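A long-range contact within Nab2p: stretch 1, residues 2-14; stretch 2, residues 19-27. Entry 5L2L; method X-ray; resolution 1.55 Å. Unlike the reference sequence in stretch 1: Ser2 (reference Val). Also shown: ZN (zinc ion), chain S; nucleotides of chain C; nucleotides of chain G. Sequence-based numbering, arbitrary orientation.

Stretch 1, residues 2-14: SEKSLEQCKFGTH
Stretch 2 19-27: RCKYRHARS

Two irregular stretches of Nab2p, neither forming a helix or a sheet, are joined by a shared zinc ion and three backbone hydrogen bonds, a worked example of how one metal ion and a few backbone bonds can join two irregular segments. The contact buries 799 Å² over both sides.

The metal takes ligands from each stretch: Cys9 SG lies 2.4 Å from ZN, Cys20 SG 2.3 Å and His24 NE2 2.1 Å, and a fourth ligand comes from elsewhere in the structure. Both cysteines are t in chi1 (-177° and -171°), while His24 is m with chi2 86°. This leaves Cys9 CB over one face of the imidazole, and Gly12 O approaches the ring edge, 3.4 Å from His24 CD2. Thiolate and imidazole suit these places because both coordinate zinc well. The backbone supports the site too, with Phe11 N donating to Cys9 SG at 3.5 Å.

Along the contact, the backbones run in the same sense, Lys4 beside Lys21 (CA to CA 4.8 Å), Gln8 beside Arg23 (4.8 Å) and Gly12 beside His24 (4.9 Å). Near the bridge both backbones are extended; Gln8 has phi/psi -79/129 and Arg23 -85/140. At the start, Ser5 N donates to Lys21 O at 2.9 Å, almost linearly. Further on, Arg23 N donates to Glu7 O at 3.0 Å and Cys9 N to Arg23 O at 2.7 Å, so Arg23 bonds on both sides of Gln8 in a single bridge. Ser5, t in chi1, uses its hydroxyl locally: Ser5 OG accepts from Glu7 N at 3.0 Å.

Arg23 is the most heavily covered residue, with 113 Å² beneath the other stretch. Its m, t, m side chain (chi1 to chi3) brings NE to Leu6 O at 2.9 Å, and Leu6 CD2 lies over one face of the guanidinium, 3.6 Å from Arg23 CZ. A long side chain with a flat cationic end can thus bond a backbone carbonyl while packing against an aliphatic neighbour. A water extends the network, donating to Leu6 O and Gln8 OE1 and accepting from Arg23 NH2. Another accepts from Gln8 NE2 and Ala25 N while donating to Cys9 O.

Tyr22, m with chi2 -71°, sets its ring beside the first stretch: CD1 is 3.7 Å from Glu7 CB, and Tyr22 CB is 3.9 Å from Cys9 CB. One ring face is covered by the adenine of A3 of chain C, whose N6 donates to Gln8 O at 3.3 Å and whose N1 accepts from Lys10 N at 3.2 Å. The contact between the stretches therefore also builds a base-binding surface.

Beyond the zinc, Gly12 adopts phi/psi 58/-134, a positive phi that favours glycine. Thr13, p in chi1, then places CG2 3.4 Å from Ala25 O, closing the interface with a small methyl contact.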

# COMPACT_ATOMS: atom_id res chain seq x y z
N SER F 2 17.07 14.70 -17.23
CA SER F 2 16.33 14.59 -15.98
C SER F 2 16.62 13.26 -15.29
O SER F 2 17.21 12.34 -15.87
CB SER F 2 14.83 14.73 -16.23
OG SER F 2 14.22 13.49 -16.44
N GLU F 3 16.20 13.18 -14.02
CA GLU F 3 16.41 11.98 -13.21
C GLU F 3 15.54 10.80 -13.64
O GLU F 3 15.80 9.67 -13.21
CB GLU F 3 16.11 12.29 -11.73
CG GLU F 3 17.27 12.84 -10.94
CD GLU F 3 16.83 13.39 -9.59
OE1 GLU F 3 16.08 14.40 -9.58
OE2 GLU F 3 17.22 12.81 -8.56
N LYS F 4 14.51 11.04 -14.45
CA LYS F 4 13.57 9.98 -14.80
C LYS F 4 14.25 8.96 -15.72
O LYS F 4 15.04 9.32 -16.59
CB LYS F 4 12.34 10.57 -15.49
CG LYS F 4 11.54 11.58 -14.67
CD LYS F 4 10.79 10.92 -13.54
CE LYS F 4 9.83 11.89 -12.87
NZ LYS F 4 9.18 11.32 -11.64
N SER F 5 13.92 7.68 -15.51
CA SER F 5 14.46 6.58 -16.29
C SER F 5 13.39 5.92 -17.16
O SER F 5 12.22 5.83 -16.78
CB SER F 5 15.09 5.52 -15.38
OG SER F 5 15.48 4.36 -16.12
N LEU F 6 13.82 5.45 -18.34
CA LEU F 6 12.94 4.65 -19.20
C LEU F 6 12.73 3.22 -18.67
O LEU F 6 11.80 2.55 -19.11
CB LEU F 6 13.51 4.59 -20.62
CG LEU F 6 13.43 5.87 -21.45
CD1 LEU F 6 14.23 5.74 -22.72
CD2 LEU F 6 11.99 6.24 -21.79
N GLU F 7 13.56 2.75 -17.75
CA GLU F 7 13.37 1.41 -17.22
C GLU F 7 12.00 1.27 -16.55
O GLU F 7 11.51 2.21 -15.91
CB GLU F 7 14.47 1.07 -16.21
CG GLU F 7 15.81 0.84 -16.85
CD GLU F 7 16.66 -0.13 -16.06
OE1 GLU F 7 17.03 0.22 -14.91
OE2 GLU F 7 16.93 -1.24 -16.56
N GLN F 8 11.40 0.10 -16.71
CA GLN F 8 10.04 -0.15 -16.22
C GLN F 8 10.00 -0.42 -14.72
O GLN F 8 10.71 -1.28 -14.21
CB GLN F 8 9.46 -1.36 -16.95
CG GLN F 8 7.95 -1.44 -16.88
CD GLN F 8 7.31 -0.37 -17.73
OE1 GLN F 8 7.89 0.09 -18.72
NE2 GLN F 8 6.13 0.06 -17.35
N CYS F 9 9.11 0.30 -14.00
CA CYS F 9 8.85 -0.01 -12.59
C CYS F 9 8.17 -1.36 -12.46
O CYS F 9 7.13 -1.59 -13.07
CB CYS F 9 7.95 1.05 -11.96
SG CYS F 9 7.67 0.73 -10.18
N LYS F 10 8.73 -2.25 -11.62
CA LYS F 10 8.17 -3.59 -11.49
C LYS F 10 6.86 -3.64 -10.71
O LYS F 10 6.18 -4.67 -10.76
CB LYS F 10 9.19 -4.55 -10.86
CG LYS F 10 9.55 -4.26 -9.40
CD LYS F 10 10.65 -5.18 -8.85
CE LYS F 10 10.11 -6.56 -8.61
NZ LYS F 10 11.12 -7.57 -8.10
N PHE F 11 6.48 -2.55 -10.02
CA PHE F 11 5.27 -2.51 -9.21
C PHE F 11 4.08 -1.86 -9.92
O PHE F 11 2.95 -1.98 -9.43
CB PHE F 11 5.56 -1.79 -7.88
CG PHE F 11 6.69 -2.42 -7.12
CD1 PHE F 11 6.54 -3.69 -6.56
CD2 PHE F 11 7.92 -1.80 -7.02
CE1 PHE F 11 7.61 -4.31 -5.90
CE2 PHE F 11 8.98 -2.40 -6.35
CZ PHE F 11 8.82 -3.66 -5.80
N GLY F 12 4.30 -1.17 -11.04
CA GLY F 12 3.19 -0.66 -11.83
C GLY F 12 2.28 0.27 -11.05
O GLY F 12 2.73 1.20 -10.35
N THR F 13 0.97 0.05 -11.18
CA THR F 13 -0.01 0.88 -10.50
C THR F 13 -0.02 0.67 -9.00
O THR F 13 -0.70 1.42 -8.30
CB THR F 13 -1.42 0.61 -11.04
OG1 THR F 13 -1.72 -0.78 -10.88
CG2 THR F 13 -1.52 0.99 -12.52
N HIS F 14 0.71 -0.33 -8.48
CA HIS F 14 0.78 -0.57 -7.05
C HIS F 14 2.08 -0.06 -6.44
O HIS F 14 2.37 -0.37 -5.27
CB HIS F 14 0.58 -2.07 -6.78
CG HIS F 14 -0.63 -2.62 -7.47
ND1 HIS F 14 -1.90 -2.23 -7.13
CD2 HIS F 14 -0.75 -3.45 -8.53
CE1 HIS F 14 -2.77 -2.82 -7.93
NE2 HIS F 14 -2.09 -3.57 -8.79
N ARG F 19 9.23 8.71 -4.44
CA ARG F 19 10.41 9.20 -5.14
C ARG F 19 10.78 8.33 -6.35
O ARG F 19 11.87 8.51 -6.91
CB ARG F 19 11.59 9.30 -4.17
CG ARG F 19 11.26 10.12 -2.91
CD ARG F 19 12.50 10.43 -2.07
NE ARG F 19 13.29 11.55 -2.57
CZ ARG F 19 14.58 11.51 -2.89
NH1 ARG F 19 15.30 10.40 -2.77
NH2 ARG F 19 15.17 12.62 -3.31
N CYS F 20 9.91 7.42 -6.78
CA CYS F 20 10.27 6.48 -7.84
C CYS F 20 10.60 7.20 -9.16
O CYS F 20 9.83 8.04 -9.64
CB CYS F 20 9.11 5.50 -8.07
SG CYS F 20 9.53 4.12 -9.20
N LYS F 21 11.73 6.82 -9.76
CA LYS F 21 12.19 7.43 -11.01
C LYS F 21 11.79 6.67 -12.27
O LYS F 21 12.10 7.15 -13.37
CB LYS F 21 13.72 7.60 -10.97
CG LYS F 21 14.53 6.34 -10.98
CD LYS F 21 16.03 6.67 -10.95
CE LYS F 21 16.90 5.43 -11.00
NZ LYS F 21 18.35 5.78 -11.19
N TYR F 22 11.09 5.55 -12.15
CA TYR F 22 10.89 4.63 -13.27
C TYR F 22 9.53 4.84 -13.96
O TYR F 22 8.68 5.62 -13.52
CB TYR F 22 11.06 3.19 -12.77
CG TYR F 22 12.45 2.91 -12.25
CD1 TYR F 22 13.53 2.82 -13.12
CD2 TYR F 22 12.70 2.76 -10.89
CE1 TYR F 22 14.81 2.56 -12.64
CE2 TYR F 22 13.99 2.50 -10.41
CZ TYR F 22 15.03 2.40 -11.30
OH TYR F 22 16.30 2.15 -10.83
N ARG F 23 9.34 4.14 -15.09
CA ARG F 23 8.11 4.24 -15.88
C ARG F 23 7.05 3.29 -15.33
O ARG F 23 7.35 2.15 -14.97
CB ARG F 23 8.34 3.90 -17.36
CG ARG F 23 9.06 4.97 -18.18
CD ARG F 23 8.75 4.88 -19.71
NE ARG F 23 9.47 3.78 -20.36
CZ ARG F 23 9.52 3.56 -21.67
NH1 ARG F 23 8.89 4.36 -22.54
NH2 ARG F 23 10.21 2.52 -22.13
N HIS F 24 5.79 3.76 -15.31
CA HIS F 24 4.67 3.02 -14.72
C HIS F 24 3.59 2.74 -15.78
O HIS F 24 3.03 3.67 -16.37
CB HIS F 24 4.07 3.79 -13.54
CG HIS F 24 5.03 3.99 -12.40
ND1 HIS F 24 5.91 5.04 -12.35
CD2 HIS F 24 5.28 3.23 -11.31
CE1 HIS F 24 6.65 4.94 -11.26
NE2 HIS F 24 6.30 3.83 -10.61
N ALA F 25 3.28 1.46 -15.97
CA ALA F 25 2.23 1.07 -16.90
C ALA F 25 0.85 1.20 -16.24
O ALA F 25 0.65 0.78 -15.09
CB ALA F 25 2.46 -0.38 -17.37
N ARG F 26 -0.10 1.78 -16.98
CA ARG F 26 -1.51 1.84 -16.58
C ARG F 26 -2.41 1.06 -17.52
O ARG F 26 -3.64 1.11 -17.36
CB ARG F 26 -2.00 3.30 -16.50
CG ARG F 26 -1.18 4.14 -15.57
CD ARG F 26 -1.93 5.36 -15.08
NE ARG F 26 -2.50 6.19 -16.14
CZ ARG F 26 -1.80 7.03 -16.89
NH1 ARG F 26 -0.50 7.13 -16.74
NH2 ARG F 26 -2.41 7.76 -17.82
N SER F 27 -1.84 0.36 -18.49
CA SER F 27 -2.58 -0.52 -19.40
C SER F 27 -1.96 -1.91 -19.39
O SER F 27 -0.74 -2.07 -19.29
CB SER F 27 -2.55 0.04 -20.83
OG SER F 27 -3.26 -0.81 -21.71
ZN ZN S . 7.54 2.88 -9.22
P A C 3 17.38 1.90 -7.38
OP1 A C 3 16.89 3.25 -7.78
OP2 A C 3 18.79 1.51 -7.68
O5' A C 3 17.12 1.69 -5.82
C5' A C 3 16.43 2.68 -5.04
C4' A C 3 14.99 2.29 -4.80
O4' A C 3 14.38 2.00 -6.10
C3' A C 3 14.79 1.04 -3.93
O3' A C 3 13.62 1.17 -3.08
C2' A C 3 14.60 -0.06 -4.98
O2' A C 3 13.89 -1.19 -4.52
C1' A C 3 13.86 0.68 -6.09
N9 A C 3 13.98 0.09 -7.44
C8 A C 3 15.08 -0.36 -8.14
N7 A C 3 14.82 -0.85 -9.34
C5 A C 3 13.42 -0.73 -9.46
C6 A C 3 12.49 -1.07 -10.48
N6 A C 3 12.78 -1.62 -11.67
N1 A C 3 11.18 -0.81 -10.26
C2 A C 3 10.84 -0.25 -9.09
N3 A C 3 11.61 0.11 -8.07
C4 A C 3 12.91 -0.16 -8.30
P A C 7 10.52 11.52 2.52
OP1 A C 7 10.60 11.08 1.11
OP2 A C 7 10.96 10.58 3.59
O5' A C 7 11.32 12.89 2.69
C5' A C 7 12.73 12.94 2.54
C4' A C 7 13.20 14.34 2.22
O4' A C 7 14.64 14.32 2.04
C3' A C 7 12.63 14.92 0.93
O3' A C 7 12.60 16.34 1.06
C2' A C 7 13.68 14.50 -0.10
O2' A C 7 13.70 15.26 -1.29
C1' A C 7 14.96 14.66 0.69
N9 A C 7 16.10 13.81 0.32
C8 A C 7 17.38 14.24 0.03
N7 A C 7 18.25 13.27 -0.15
C5 A C 7 17.49 12.12 0.07
C6 A C 7 17.81 10.75 0.02
N6 A C 7 19.04 10.31 -0.25
N1 A C 7 16.85 9.84 0.27
C2 A C 7 15.61 10.30 0.55
N3 A C 7 15.19 11.57 0.62
C4 A C 7 16.18 12.43 0.36
P A G 4 12.47 -6.03 -1.71
OP1 A G 4 12.81 -7.42 -2.09
OP2 A G 4 13.00 -4.87 -2.46
O5' A G 4 10.88 -5.85 -1.79
C5' A G 4 10.03 -6.69 -1.06
C4' A G 4 8.62 -6.18 -1.05
O4' A G 4 8.57 -4.80 -0.63
C3' A G 4 7.88 -6.19 -2.38
O3' A G 4 7.39 -7.49 -2.72
C2' A G 4 6.75 -5.20 -2.10
O2' A G 4 5.73 -5.84 -1.33
C1' A G 4 7.46 -4.16 -1.23
N9 A G 4 7.93 -3.01 -2.03
C8 A G 4 9.22 -2.66 -2.36
N7 A G 4 9.32 -1.56 -3.09
C5 A G 4 8.00 -1.17 -3.28
C6 A G 4 7.40 -0.10 -3.97
N6 A G 4 8.08 0.81 -4.66
N1 A G 4 6.05 0.01 -3.94
C2 A G 4 5.34 -0.91 -3.26
N3 A G 4 5.79 -1.97 -2.58
C4 A G 4 7.14 -2.04 -2.62
O HOH W 1 18.11 7.93 -13.81
O HOH W 2 8.57 8.09 -12.29
O HOH W 3 10.41 7.56 -15.63
O HOH W 4 10.61 0.35 -20.13
O HOH W 5 4.96 -0.75 -14.70